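Local coordinates for tryptophan halogenase (Shewanella frigidimarina, PDB 2PYX), which probably acts as a flavin-dependent monooxygenase of the tryptophan halogenase family, binding FAD through a Rossmann-type nucleotide-binding fold, at residues E9-G14 with Q223-C228; T46-P51 with D196-I201; S92-W97 with D107-P112; K409-I414 with Q466-G471. One frame throughout, in Å; residues are numbered along the deposited sequence.

Contacts 1 and 2 lie on one side of the chain's centre, their centres 10 Å apart, and contacts 3 and 4 pair likewise on the other; the centres of contacts 1 and 3 are about 39 Å apart. Strands 9-13 and 44-49, neighbours running parallel in one mixed sheet, join contact 1 to contact 2; Tyr109 and Val468 bring contact 3 against contact 4. Contacts 1, 3 and 4 are buried, whereas contact 2 is partly exposed. Backbone hydrogen bonds dominate both strand pairs, parallel in contact 1 and antiparallel in contact 3. Contact 2 has a single such bond beside a proline-histidine CH-pi contact, and the helix pair of contact 4 meets through apolar groups and one imidazole.

Contact 1: residues E9-G14 with Q223-C228; sequences EIIIVG and QLFIDC
Strands 9-13 and 224-227 run parallel, with axes 4.7 Å apart at an angle of 18°, as neighbours in a sheet consistent with a Rossmann-type, probably FAD-binding fold. The register pairs Ile10 with Leu224 and Val13 with Asp227, and backbone bonds alternate between the strands. Ile11 N donates to Leu224 O and Ile11 O accepts from Ile226 N; Val13 repeats this with Ile226 O and Cys228 N, the last bond 2.8 Å long but bent to 139° at the hydrogen. At the other end Glu9 O takes a firm bond from Gln223 N and a weak one from Leu224 N. The Gln223 side chain adds a further link, its OE1 accepting from Glu9 N at 2.9 Å while also meeting Thr8 N. Ile10, Ile12, Leu224 and Ile226 share one sheet face, where Ile10 and Ile12 touch helix 16-31: Ile10 CD1 lies 3.8 Å from Leu224 CB, and the CG1 atoms of Ile12 and Ile226 are equally close. On the other face Ile11 and Phe225 lie side by side against Leu212 of strand 209-214. Gly14 comes just before the predicted FAD-binding residues Gly15 to Ala18 and fits the first glycine of a GxGxxG pattern; at its phi of 112° a side chain would be jammed against the preceding carbonyl. Next to it, Cys228 SG sits 3.9 Å from Ile12 CG2.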
loop_
_atom_site.group_PDB
_atom_site.type_symbol
_atom_site.label_atom_id
_atom_site.label_comp_id
_atom_site.label_asym_id
_atom_site.label_seq_id
_atom_site.Cartn_x
_atom_site.Cartn_y
_atom_site.Cartn_z
ATOM N N GLU A 9 14.669 -18.411 -17.424
ATOM C CA GLU A 9 14.071 -19.395 -16.532
ATOM C C GLU A 9 13.851 -18.782 -15.177
ATOM O O GLU A 9 14.803 -18.612 -14.411
ATOM C CB GLU A 9 14.967 -20.622 -16.404
ATOM C CG GLU A 9 15.334 -21.258 -17.759
ATOM C CD GLU A 9 14.111 -21.701 -18.528
ATOM O OE1 GLU A 9 13.337 -22.491 -17.953
ATOM O OE2 GLU A 9 13.898 -21.212 -19.676
ATOM N N ILE A 10 12.593 -18.475 -14.870
ATOM C CA ILE A 10 12.250 -17.685 -13.691
ATOM C C ILE A 10 11.402 -18.535 -12.771
ATOM O O ILE A 10 10.356 -19.034 -13.191
ATOM C CB ILE A 10 11.395 -16.460 -14.069
ATOM C CG1 ILE A 10 11.988 -15.709 -15.259
ATOM C CG2 ILE A 10 11.273 -15.540 -12.851
ATOM C CD1 ILE A 10 13.365 -15.215 -15.045
ATOM N N ILE A 11 11.862 -18.700 -11.524
ATOM C CA ILE A 11 11.214 -19.488 -10.519
ATOM C C ILE A 11 10.753 -18.604 -9.374
ATOM O O ILE A 11 11.591 -17.929 -8.721
ATOM C CB ILE A 11 12.135 -20.612 -9.965
ATOM C CG1 ILE A 11 12.780 -21.425 -11.099
ATOM C CG2 ILE A 11 11.375 -21.473 -8.995
ATOM C CD1 ILE A 11 11.810 -22.085 -11.968
ATOM N N ILE A 12 9.448 -18.582 -9.131
ATOM C CA ILE A 12 8.820 -17.844 -8.035
ATOM C C ILE A 12 8.485 -18.813 -6.925
ATOM O O ILE A 12 7.775 -19.795 -7.146
ATOM C CB ILE A 12 7.545 -17.131 -8.519
ATOM C CG1 ILE A 12 7.862 -16.197 -9.701
ATOM C CG2 ILE A 12 6.876 -16.448 -7.360
ATOM C CD1 ILE A 12 6.628 -15.762 -10.441
ATOM N N VAL A 13 8.997 -18.542 -5.731
ATOM C CA VAL A 13 8.840 -19.445 -4.615
ATOM C C VAL A 13 7.847 -18.801 -3.667
ATOM O O VAL A 13 8.180 -17.816 -2.964
ATOM C CB VAL A 13 10.184 -19.740 -3.922
ATOM C CG1 VAL A 13 9.990 -20.787 -2.837
ATOM C CG2 VAL A 13 11.194 -20.252 -4.947
ATOM N N GLY A 14 6.625 -19.338 -3.666
ATOM C CA GLY A 14 5.539 -18.766 -2.932
ATOM C C GLY A 14 4.463 -18.189 -3.828
ATOM O O GLY A 14 4.752 -17.624 -4.880
ATOM N N GLN A 223 17.212 -19.558 -13.371
ATOM C CA GLN A 223 18.257 -18.558 -13.478
ATOM C C GLN A 223 18.032 -17.363 -12.547
ATOM O O GLN A 223 18.985 -16.645 -12.216
ATOM C CB GLN A 223 18.345 -18.049 -14.902
ATOM C CG GLN A 223 18.833 -19.091 -15.918
ATOM C CD GLN A 223 18.658 -18.579 -17.285
ATOM O OE1 GLN A 223 17.551 -18.564 -17.829
ATOM N NE2 GLN A 223 19.749 -18.118 -17.871
ATOM N N LEU A 224 16.775 -17.141 -12.174
ATOM C CA LEU A 224 16.406 -16.033 -11.329
ATOM C C LEU A 224 15.317 -16.571 -10.428
ATOM O O LEU A 224 14.362 -17.198 -10.908
ATOM C CB LEU A 224 15.870 -14.884 -12.168
ATOM C CG LEU A 224 15.602 -13.612 -11.388
ATOM C CD1 LEU A 224 16.844 -12.961 -10.828
ATOM C CD2 LEU A 224 14.873 -12.649 -12.305
ATOM N N PHE A 225 15.477 -16.370 -9.123
ATOM C CA PHE A 225 14.573 -16.892 -8.121
ATOM C C PHE A 225 13.895 -15.746 -7.377
ATOM O O PHE A 225 14.591 -14.831 -6.915
ATOM C CB PHE A 225 15.350 -17.779 -7.160
ATOM C CG PHE A 225 15.822 -19.025 -7.805
ATOM C CD1 PHE A 225 16.976 -19.040 -8.565
ATOM C CD2 PHE A 225 15.038 -20.190 -7.728
ATOM C CE1 PHE A 225 17.379 -20.224 -9.236
ATOM C CE2 PHE A 225 15.468 -21.355 -8.404
ATOM C CZ PHE A 225 16.598 -21.362 -9.129
ATOM N N ILE A 226 12.569 -15.799 -7.251
ATOM C CA ILE A 226 11.847 -14.733 -6.600
ATOM C C ILE A 226 11.389 -15.277 -5.276
ATOM O O ILE A 226 10.649 -16.277 -5.233
ATOM C CB ILE A 226 10.629 -14.273 -7.408
ATOM C CG1 ILE A 226 10.932 -14.074 -8.881
ATOM C CG2 ILE A 226 10.029 -13.032 -6.758
ATOM C CD1 ILE A 226 12.037 -13.170 -9.179
ATOM N N ASP A 227 11.803 -14.642 -4.182
ATOM C CA ASP A 227 11.404 -15.086 -2.868
ATOM C C ASP A 227 10.077 -14.420 -2.488
ATOM O O ASP A 227 10.053 -13.239 -2.138
ATOM C CB ASP A 227 12.480 -14.752 -1.835
ATOM C CG ASP A 227 12.203 -15.359 -0.476
ATOM O OD1 ASP A 227 11.078 -15.802 -0.243
ATOM O OD2 ASP A 227 13.107 -15.345 0.380
ATOM N N CYS A 228 8.993 -15.194 -2.550
ATOM C CA CYS A 228 7.677 -14.809 -2.103
ATOM C C CYS A 228 7.208 -15.683 -0.915
ATOM O O CYS A 228 6.015 -15.945 -0.734
ATOM C CB CYS A 228 6.722 -14.880 -3.300
ATOM S SG CYS A 228 7.141 -13.671 -4.572
#

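Contact 2: residues T46-P51 with D196-I201; sequences TLIESP and DHVSQI
A proline lying on a histidine ring is the striking feature here: Pro51 CD stands 3.6 Å from the centroid of the His197 imidazole, 19° off the ring normal, a CH-pi contact over one face. The atom is displaced toward the rim, closer to CE1 and NE2 than to CG. His197 reaches it with CG anti to its carbonyl carbon (chi1 -53°). Next to this pair the segments are tied by one backbone bond, Asp196 N to Glu49 O, 2.9 Å long with 141° at the hydrogen. The CB of Asp196 leads away from 46-51; OD1 accepts from His197 N and OD2 is held by Gln216 N and Asn217 ND2. Ile48 CG2 packs 3.6 Å from Asp196 O and 4.3 Å from Val198 CG2. The contact thus joins the end of strand 44-49, in the central sheet, to the start of strand 198-203 in the three-stranded sheet, where Val198 is a predicted FAD-binding residue. A single backbone bond beside dispersion and CH-pi contacts is consistent with a junction held largely by packing; Pro51 CD covers one face of the imidazole, and the NE2 bond to Asp52 OD1 is weak, so the ring is probably lightly held.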
loop_
_atom_site.group_PDB
_atom_site.type_symbol
_atom_site.label_atom_id
_atom_site.label_comp_id
_atom_site.label_asym_id
_atom_site.label_seq_id
_atom_site.Cartn_x
_atom_site.Cartn_y
_atom_site.Cartn_z
ATOM N N THR A 46 7.736 -20.425 -13.616
ATOM C CA THR A 46 7.165 -21.451 -12.764
ATOM C C THR A 46 6.992 -20.881 -11.358
ATOM O O THR A 46 7.921 -20.285 -10.801
ATOM C CB THR A 46 8.085 -22.690 -12.715
ATOM O OG1 THR A 46 8.279 -23.218 -14.042
ATOM C CG2 THR A 46 7.516 -23.783 -11.781
ATOM N N LEU A 47 5.827 -21.112 -10.772
ATOM C CA LEU A 47 5.513 -20.714 -9.431
ATOM C C LEU A 47 5.319 -21.956 -8.582
ATOM O O LEU A 47 4.449 -22.780 -8.901
ATOM C CB LEU A 47 4.295 -19.776 -9.377
ATOM C CG LEU A 47 4.019 -19.097 -8.012
ATOM C CD1 LEU A 47 3.318 -17.771 -8.211
ATOM C CD2 LEU A 47 3.160 -19.964 -7.125
ATOM N N ILE A 48 6.117 -22.090 -7.524
ATOM C CA ILE A 48 6.034 -23.224 -6.586
ATOM C C ILE A 48 5.357 -22.685 -5.338
ATOM O O ILE A 48 5.891 -21.802 -4.651
ATOM C CB ILE A 48 7.416 -23.797 -6.222
ATOM C CG1 ILE A 48 8.168 -24.247 -7.473
ATOM C CG2 ILE A 48 7.226 -24.969 -5.219
ATOM C CD1 ILE A 48 9.634 -24.567 -7.255
ATOM N N GLU A 49 4.187 -23.245 -5.042
ATOM C CA GLU A 49 3.339 -22.838 -3.927
ATOM C C GLU A 49 3.261 -23.976 -2.898
ATOM O O GLU A 49 3.032 -25.121 -3.277
ATOM C CB GLU A 49 1.946 -22.493 -4.480
ATOM C CG GLU A 49 1.035 -21.922 -3.459
ATOM C CD GLU A 49 -0.263 -21.391 -3.991
ATOM O OE1 GLU A 49 -0.564 -21.575 -5.179
ATOM O OE2 GLU A 49 -0.993 -20.778 -3.182
ATOM N N SER A 50 3.414 -23.632 -1.624
ATOM C CA SER A 50 3.271 -24.602 -0.538
ATOM C C SER A 50 1.864 -25.178 -0.541
ATOM O O SER A 50 0.896 -24.440 -0.733
ATOM C CB SER A 50 3.506 -23.927 0.812
ATOM O OG SER A 50 3.349 -24.866 1.858
ATOM N N PRO A 51 1.728 -26.498 -0.331
ATOM C CA PRO A 51 0.383 -27.044 -0.170
ATOM C C PRO A 51 -0.240 -26.749 1.214
ATOM O O PRO A 51 -1.404 -27.062 1.433
ATOM C CB PRO A 51 0.601 -28.547 -0.364
ATOM C CG PRO A 51 1.963 -28.772 0.133
ATOM C CD PRO A 51 2.756 -27.553 -0.259
ATOM N N ASP A 196 3.872 -27.778 -4.050
ATOM C CA ASP A 196 4.847 -28.667 -3.388
ATOM C C ASP A 196 5.760 -27.922 -2.424
ATOM O O ASP A 196 5.778 -26.685 -2.407
ATOM C CB ASP A 196 5.707 -29.336 -4.471
ATOM C CG ASP A 196 6.359 -30.647 -4.005
ATOM O OD1 ASP A 196 6.187 -31.029 -2.825
ATOM O OD2 ASP A 196 7.021 -31.275 -4.859
ATOM N N HIS A 197 6.525 -28.669 -1.630
ATOM C CA HIS A 197 7.553 -28.100 -0.755
ATOM C C HIS A 197 8.919 -28.125 -1.399
ATOM O O HIS A 197 9.207 -28.991 -2.237
ATOM C CB HIS A 197 7.636 -28.892 0.548
ATOM C CG HIS A 197 6.325 -29.031 1.239
ATOM N ND1 HIS A 197 5.441 -30.049 0.955
ATOM C CD2 HIS A 197 5.732 -28.266 2.187
ATOM C CE1 HIS A 197 4.368 -29.919 1.715
ATOM N NE2 HIS A 197 4.520 -28.845 2.469
ATOM N N VAL A 198 9.772 -27.194 -0.989
ATOM C CA VAL A 198 11.168 -27.163 -1.424
ATOM C C VAL A 198 11.990 -27.809 -0.324
ATOM O O VAL A 198 12.004 -27.341 0.823
ATOM C CB VAL A 198 11.649 -25.737 -1.690
ATOM C CG1 VAL A 198 13.120 -25.701 -2.037
ATOM C CG2 VAL A 198 10.802 -25.125 -2.824
ATOM N N SER A 199 12.672 -28.889 -0.681
ATOM C CA SER A 199 13.465 -29.635 0.290
ATOM C C SER A 199 14.908 -29.159 0.362
ATOM O O SER A 199 15.516 -29.178 1.436
ATOM C CB SER A 199 13.434 -31.123 -0.044
ATOM O OG SER A 199 12.122 -31.641 0.098
ATOM N N GLN A 200 15.485 -28.799 -0.775
ATOM C CA GLN A 200 16.840 -28.245 -0.805
ATOM C C GLN A 200 16.919 -27.095 -1.765
ATOM O O GLN A 200 16.250 -27.104 -2.799
ATOM C CB GLN A 200 17.867 -29.252 -1.295
ATOM C CG GLN A 200 18.038 -30.461 -0.437
ATOM C CD GLN A 200 18.964 -31.445 -1.078
ATOM O OE1 GLN A 200 18.524 -32.503 -1.566
ATOM N NE2 GLN A 200 20.239 -31.118 -1.118
ATOM N N ILE A 201 17.786 -26.141 -1.442
ATOM C CA ILE A 201 18.157 -25.061 -2.327
ATOM C C ILE A 201 19.628 -25.280 -2.665
ATOM O O ILE A 201 20.493 -25.290 -1.765
ATOM C CB ILE A 201 17.995 -23.678 -1.624
ATOM C CG1 ILE A 201 16.610 -23.590 -0.982
ATOM C CG2 ILE A 201 18.308 -22.527 -2.584
ATOM C CD1 ILE A 201 16.447 -22.432 -0.012
#

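Contact 3: residues S92-W97 with D107-P112; sequences SRFINW and DSYLHP
Backbone hydrogen bonds pair Ser92 with His111 and Phe94 with Tyr109 in both directions, the antiparallel strand axes lying 4.7 Å apart at 159°. Beyond the non-hydrogen-bonded pair Ile95 and Ser108, Asn96 N donates to Asp107 O at 2.8 Å. One water donates to Phe94 O and Asp107 OD1 and accepts from Trp97 N; a second joins Asn96 OD1 to Asp107 N, and Asp107 OD2 is bonded to Lys99 N.

Among the aromatic contacts, the Phe94 and Tyr109 rings have planes only 24° apart but are slid so far, with centroids 5.2 Å apart, that they barely overlap. Tyr109 CE2 instead reaches Phe94 CB, and its OH lies 3.3 Å from Phe94 CD2. The Tyr109 ring gets there with CG between the backbone N and the carbonyl carbon (chi1 80°). At the Phe94 rim, in the plane of the ring, sits His111 CB, 3.9 Å from CE2.

On the opposite sheet face the contacts involve the Arg93 side chain, in the conformer modelled here: Leu110 CD1 lies over one face of the guanidinium, offset toward its rim, Ser108 OG is 3.4 Å from Arg93 CD, and NH1 is bonded to Gln145.

The result is a beta hairpin at the margin of the large mixed sheet, whose His111 ND1 bonds Glu361, the predicted tryptophan-binding residue, placing this strand pair beside the probable substrate site.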
loop_
_atom_site.group_PDB
_atom_site.type_symbol
_atom_site.label_atom_id
_atom_site.label_comp_id
_atom_site.label_asym_id
_atom_site.label_seq_id
_atom_site.Cartn_x
_atom_site.Cartn_y
_atom_site.Cartn_z
ATOM N N SER A 92 -7.014 7.548 2.908
ATOM C CA SER A 92 -7.081 7.200 4.327
ATOM C C SER A 92 -7.565 8.400 5.114
ATOM O O SER A 92 -7.060 9.510 4.945
ATOM C CB SER A 92 -5.714 6.809 4.876
ATOM O OG SER A 92 -5.213 5.620 4.284
ATOM N N ARG A 93 -8.571 8.155 5.957
ATOM C CA ARG A 93 -9.047 9.175 6.869
ATOM C C ARG A 93 -8.561 8.856 8.265
ATOM O O ARG A 93 -8.778 7.753 8.777
ATOM C CB ARG A 93 -10.557 9.292 6.886
ATOM C CG ARG A 93 -11.041 10.518 7.673
ATOM C CD ARG A 93 -12.532 10.659 7.623
ATOM N NE ARG A 93 -13.032 10.736 6.257
ATOM C CZ ARG A 93 -12.951 11.816 5.482
ATOM N NH1 ARG A 93 -12.384 12.914 5.936
ATOM N NH2 ARG A 93 -13.435 11.790 4.247
ATOM N N PHE A 94 -7.895 9.839 8.847
ATOM C CA PHE A 94 -7.221 9.726 10.149
ATOM C C PHE A 94 -8.074 10.451 11.200
ATOM O O PHE A 94 -8.288 11.660 11.088
ATOM C CB PHE A 94 -5.819 10.302 10.042
ATOM C CG PHE A 94 -4.951 9.483 9.150
ATOM C CD1 PHE A 94 -4.392 8.292 9.601
ATOM C CD2 PHE A 94 -4.738 9.839 7.820
ATOM C CE1 PHE A 94 -3.636 7.499 8.752
ATOM C CE2 PHE A 94 -3.972 9.032 6.973
ATOM C CZ PHE A 94 -3.404 7.884 7.455
ATOM N N ILE A 95 -8.520 9.694 12.203
ATOM C CA ILE A 95 -9.455 10.161 13.205
ATOM C C ILE A 95 -8.730 10.124 14.543
ATOM O O ILE A 95 -8.166 9.097 14.894
ATOM C CB ILE A 95 -10.707 9.276 13.185
ATOM C CG1 ILE A 95 -11.306 9.283 11.761
ATOM C CG2 ILE A 95 -11.706 9.744 14.217
ATOM C CD1 ILE A 95 -12.332 8.225 11.537
ATOM N N ASN A 96 -8.817 11.211 15.305
ATOM C CA ASN A 96 -8.284 11.320 16.651
ATOM C C ASN A 96 -6.768 11.171 16.766
ATOM O O ASN A 96 -6.254 10.861 17.818
ATOM C CB ASN A 96 -8.994 10.353 17.609
ATOM C CG ASN A 96 -10.459 10.682 17.798
ATOM O OD1 ASN A 96 -10.904 11.758 17.431
ATOM N ND2 ASN A 96 -11.206 9.716 18.292
ATOM N N TRP A 97 -6.056 11.458 15.686
ATOM C CA TRP A 97 -4.602 11.359 15.721
ATOM C C TRP A 97 -3.952 12.602 16.296
ATOM O O TRP A 97 -2.817 12.547 16.770
ATOM C CB TRP A 97 -4.039 11.136 14.296
ATOM C CG TRP A 97 -4.084 9.751 13.862
ATOM C CD1 TRP A 97 -5.156 9.003 13.482
ATOM C CD2 TRP A 97 -2.937 8.909 13.726
ATOM N NE1 TRP A 97 -4.753 7.718 13.154
ATOM C CE2 TRP A 97 -3.382 7.648 13.283
ATOM C CE3 TRP A 97 -1.558 9.115 13.947
ATOM C CZ2 TRP A 97 -2.504 6.594 13.060
ATOM C CZ3 TRP A 97 -0.691 8.059 13.707
ATOM C CH2 TRP A 97 -1.168 6.823 13.289
ATOM N N ASP A 107 -11.893 15.687 15.395
ATOM C CA ASP A 107 -10.472 15.527 15.023
ATOM C C ASP A 107 -10.370 14.460 13.927
ATOM O O ASP A 107 -10.335 13.256 14.164
ATOM C CB ASP A 107 -9.650 15.141 16.248
ATOM C CG ASP A 107 -8.189 14.883 15.927
ATOM O OD1 ASP A 107 -7.753 15.193 14.807
ATOM O OD2 ASP A 107 -7.481 14.420 16.808
ATOM N N SER A 108 -10.329 14.959 12.698
ATOM C CA SER A 108 -10.283 14.096 11.537
ATOM C C SER A 108 -9.712 14.868 10.374
ATOM O O SER A 108 -9.989 16.065 10.174
ATOM C CB SER A 108 -11.699 13.676 11.232
ATOM O OG SER A 108 -11.779 12.843 10.117
ATOM N N TYR A 109 -8.891 14.166 9.604
ATOM C CA TYR A 109 -8.431 14.731 8.340
ATOM C C TYR A 109 -8.278 13.618 7.299
ATOM O O TYR A 109 -8.203 12.437 7.636
ATOM C CB TYR A 109 -7.131 15.513 8.527
ATOM C CG TYR A 109 -5.905 14.634 8.589
ATOM C CD1 TYR A 109 -5.233 14.258 7.437
ATOM C CD2 TYR A 109 -5.441 14.114 9.797
ATOM C CE1 TYR A 109 -4.099 13.462 7.488
ATOM C CE2 TYR A 109 -4.313 13.274 9.859
ATOM C CZ TYR A 109 -3.657 12.935 8.685
ATOM O OH TYR A 109 -2.542 12.104 8.745
ATOM N N LEU A 110 -8.253 14.029 6.032
ATOM C CA LEU A 110 -8.124 13.107 4.912
ATOM C C LEU A 110 -6.775 13.205 4.228
ATOM O O LEU A 110 -6.273 14.301 4.001
ATOM C CB LEU A 110 -9.208 13.369 3.842
ATOM C CG LEU A 110 -9.244 12.333 2.707
ATOM C CD1 LEU A 110 -9.588 10.906 3.144
ATOM C CD2 LEU A 110 -10.184 12.825 1.597
ATOM N N HIS A 111 -6.209 12.037 3.919
ATOM C CA HIS A 111 -5.098 11.909 3.005
ATOM C C HIS A 111 -5.683 11.284 1.756
ATOM O O HIS A 111 -5.842 10.074 1.684
ATOM C CB HIS A 111 -3.940 11.079 3.599
ATOM C CG HIS A 111 -2.843 10.779 2.621
ATOM N ND1 HIS A 111 -1.900 9.797 2.839
ATOM C CD2 HIS A 111 -2.578 11.281 1.390
ATOM C CE1 HIS A 111 -1.080 9.738 1.805
ATOM N NE2 HIS A 111 -1.477 10.618 0.905
ATOM N N PRO A 112 -6.051 12.137 0.770
ATOM C CA PRO A 112 -6.720 11.626 -0.429
ATOM C C PRO A 112 -5.720 11.057 -1.432
ATOM O O PRO A 112 -4.533 11.414 -1.391
ATOM C CB PRO A 112 -7.368 12.859 -1.020
ATOM C CG PRO A 112 -6.618 13.950 -0.564
ATOM C CD PRO A 112 -5.867 13.590 0.704
HETATM O O HOH W 1 -6.818 12.969 13.260
HETATM O O HOH W 2 -13.141 13.088 16.258
#

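Contact 4: residues K409-I414 with Q466-G471; sequences KLHYVI and QYVLYG
Over the centre of one face of the His411 imidazole lies Val468 CG1, 4.0 Å from the centroid and only 5° off the ring normal, a clear CH-pi contact. The other methyl, Val468 CG2, is displaced to the NE2-CE1 side of the ring, 3.5 Å from NE2. The histidine is held by its nitrogens: ND1 bonds the carbonyl of Phe407 one turn back in the helix, and NE2 bonds OE2 of Glu361, the predicted tryptophan-binding residue.

The remaining contacts are apolar. Leu410 and Val468 slide past each other in opposite directions, with Leu410 CD2 4.1 Å from Val468 CG1. Leu469 crosses both Leu410 and Ile414 at about a right angle; its CD1 meets Ile414 CD1 at 3.9 Å, and that same methyl of Ile414 lies 3.7 Å from Leu469 CA. Ile414, the first residue past the helix, carries CG1, the branch that ends in this methyl, between its backbone N and carbonyl carbon (chi1 67°).

Segments 409-413 and 466-471 run almost parallel, their axes 9° and 9.8 Å apart, and Tyr109 of strand 108-112 touches both His411 and Val468. Leu440 of helix 434-443 packs on Leu410 and Ile414. An imidazole bonded at both nitrogens and covered by a valine methyl has its rotation fixed, which suggests that His411, as a second-shell residue, could position the Glu361 carboxylate, which His111 also bonds.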
loop_
_atom_site.group_PDB
_atom_site.type_symbol
_atom_site.label_atom_id
_atom_site.label_comp_id
_atom_site.label_asym_id
_atom_site.label_seq_id
_atom_site.Cartn_x
_atom_site.Cartn_y
_atom_site.Cartn_z
ATOM N N LYS A 409 6.269 7.579 10.178
ATOM C CA LYS A 409 6.644 8.221 11.448
ATOM C C LYS A 409 6.094 9.643 11.554
ATOM O O LYS A 409 5.699 10.087 12.646
ATOM C CB LYS A 409 8.155 8.225 11.601
ATOM C CG LYS A 409 8.663 8.862 12.903
ATOM C CD LYS A 409 8.116 8.112 14.170
ATOM C CE LYS A 409 8.753 8.678 15.426
ATOM N NZ LYS A 409 8.634 7.766 16.637
ATOM N N LEU A 410 6.078 10.377 10.438
ATOM C CA LEU A 410 5.504 11.732 10.403
ATOM C C LEU A 410 4.110 11.778 11.030
ATOM O O LEU A 410 3.753 12.748 11.665
ATOM C CB LEU A 410 5.403 12.221 8.936
ATOM C CG LEU A 410 4.864 13.656 8.732
ATOM C CD1 LEU A 410 5.736 14.692 9.345
ATOM C CD2 LEU A 410 4.690 13.971 7.225
ATOM N N HIS A 411 3.292 10.748 10.766
ATOM C CA HIS A 411 1.914 10.706 11.246
ATOM C C HIS A 411 1.891 10.785 12.764
ATOM O O HIS A 411 0.938 11.355 13.340
ATOM C CB HIS A 411 1.186 9.438 10.819
ATOM C CG HIS A 411 0.922 9.315 9.342
ATOM N ND1 HIS A 411 1.941 9.252 8.405
ATOM C CD2 HIS A 411 -0.236 9.199 8.649
ATOM C CE1 HIS A 411 1.403 9.076 7.203
ATOM N NE2 HIS A 411 0.086 9.037 7.323
ATOM N N TYR A 412 2.870 10.193 13.414
ATOM C CA TYR A 412 2.948 10.188 14.881
ATOM C C TYR A 412 3.604 11.430 15.433
ATOM O O TYR A 412 3.205 11.964 16.466
ATOM C CB TYR A 412 3.748 8.972 15.373
ATOM C CG TYR A 412 3.135 7.647 15.047
ATOM C CD1 TYR A 412 2.168 7.099 15.874
ATOM C CD2 TYR A 412 3.489 6.903 13.918
ATOM C CE1 TYR A 412 1.605 5.903 15.579
ATOM C CE2 TYR A 412 2.928 5.672 13.650
ATOM C CZ TYR A 412 1.972 5.177 14.483
ATOM O OH TYR A 412 1.398 3.945 14.212
ATOM N N VAL A 413 4.684 11.855 14.804
ATOM C CA VAL A 413 5.567 12.870 15.432
ATOM C C VAL A 413 4.905 14.213 15.616
ATOM O O VAL A 413 5.247 14.963 16.533
ATOM C CB VAL A 413 6.839 13.154 14.617
ATOM C CG1 VAL A 413 7.663 14.342 15.263
ATOM C CG2 VAL A 413 7.687 11.975 14.546
ATOM N N ILE A 414 3.978 14.544 14.714
ATOM C CA ILE A 414 3.321 15.846 14.756
ATOM C C ILE A 414 1.959 15.847 15.469
ATOM O O ILE A 414 1.222 16.853 15.444
ATOM C CB ILE A 414 3.229 16.483 13.363
ATOM C CG1 ILE A 414 2.292 15.701 12.461
ATOM C CG2 ILE A 414 4.626 16.608 12.764
ATOM C CD1 ILE A 414 2.279 16.200 11.009
ATOM N N GLN A 466 2.380 16.862 2.255
ATOM C CA GLN A 466 1.561 18.042 2.526
ATOM C C GLN A 466 0.232 17.672 3.166
ATOM O O GLN A 466 -0.212 18.302 4.125
ATOM C CB GLN A 466 1.293 18.796 1.216
ATOM C CG GLN A 466 2.570 19.318 0.549
ATOM C CD GLN A 466 2.336 19.879 -0.844
ATOM O OE1 GLN A 466 1.286 19.632 -1.465
ATOM N NE2 GLN A 466 3.302 20.680 -1.325
ATOM N N TYR A 467 -0.414 16.644 2.640
ATOM C CA TYR A 467 -1.735 16.272 3.158
ATOM C C TYR A 467 -1.652 15.862 4.625
ATOM O O TYR A 467 -2.532 16.190 5.412
ATOM C CB TYR A 467 -2.343 15.130 2.375
ATOM C CG TYR A 467 -2.926 15.501 1.060
ATOM C CD1 TYR A 467 -3.928 16.483 0.961
ATOM C CD2 TYR A 467 -2.565 14.823 -0.088
ATOM C CE1 TYR A 467 -4.521 16.783 -0.298
ATOM C CE2 TYR A 467 -3.190 15.121 -1.350
ATOM C CZ TYR A 467 -4.144 16.110 -1.428
ATOM O OH TYR A 467 -4.748 16.377 -2.662
ATOM N N VAL A 468 -0.623 15.096 4.990
ATOM C CA VAL A 468 -0.460 14.678 6.379
ATOM C C VAL A 468 -0.013 15.851 7.242
ATOM O O VAL A 468 -0.612 16.119 8.299
ATOM C CB VAL A 468 0.480 13.456 6.507
ATOM C CG1 VAL A 468 0.789 13.157 7.995
ATOM C CG2 VAL A 468 -0.170 12.240 5.865
ATOM N N LEU A 469 1.033 16.559 6.834
ATOM C CA LEU A 469 1.574 17.643 7.641
ATOM C C LEU A 469 0.485 18.657 7.981
ATOM O O LEU A 469 0.327 19.058 9.132
ATOM C CB LEU A 469 2.729 18.315 6.895
ATOM C CG LEU A 469 3.649 19.248 7.657
ATOM C CD1 LEU A 469 4.458 18.520 8.710
ATOM C CD2 LEU A 469 4.619 19.947 6.728
ATOM N N TYR A 470 -0.231 19.112 6.961
ATOM C CA TYR A 470 -1.236 20.153 7.147
ATOM C C TYR A 470 -2.585 19.597 7.554
ATOM O O TYR A 470 -3.387 20.313 8.173
ATOM C CB TYR A 470 -1.305 21.064 5.934
ATOM C CG TYR A 470 0.037 21.740 5.718
ATOM C CD1 TYR A 470 0.657 22.508 6.719
ATOM C CD2 TYR A 470 0.768 21.506 4.557
ATOM C CE1 TYR A 470 1.913 23.037 6.570
ATOM C CE2 TYR A 470 2.043 22.072 4.397
ATOM C CZ TYR A 470 2.617 22.823 5.377
ATOM O OH TYR A 470 3.879 23.346 5.229
ATOM N N GLY A 471 -2.865 18.335 7.256
ATOM C CA GLY A 471 -4.001 17.675 7.869
ATOM C C GLY A 471 -3.934 17.737 9.383
ATOM O O GLY A 471 -4.979 17.889 10.061
#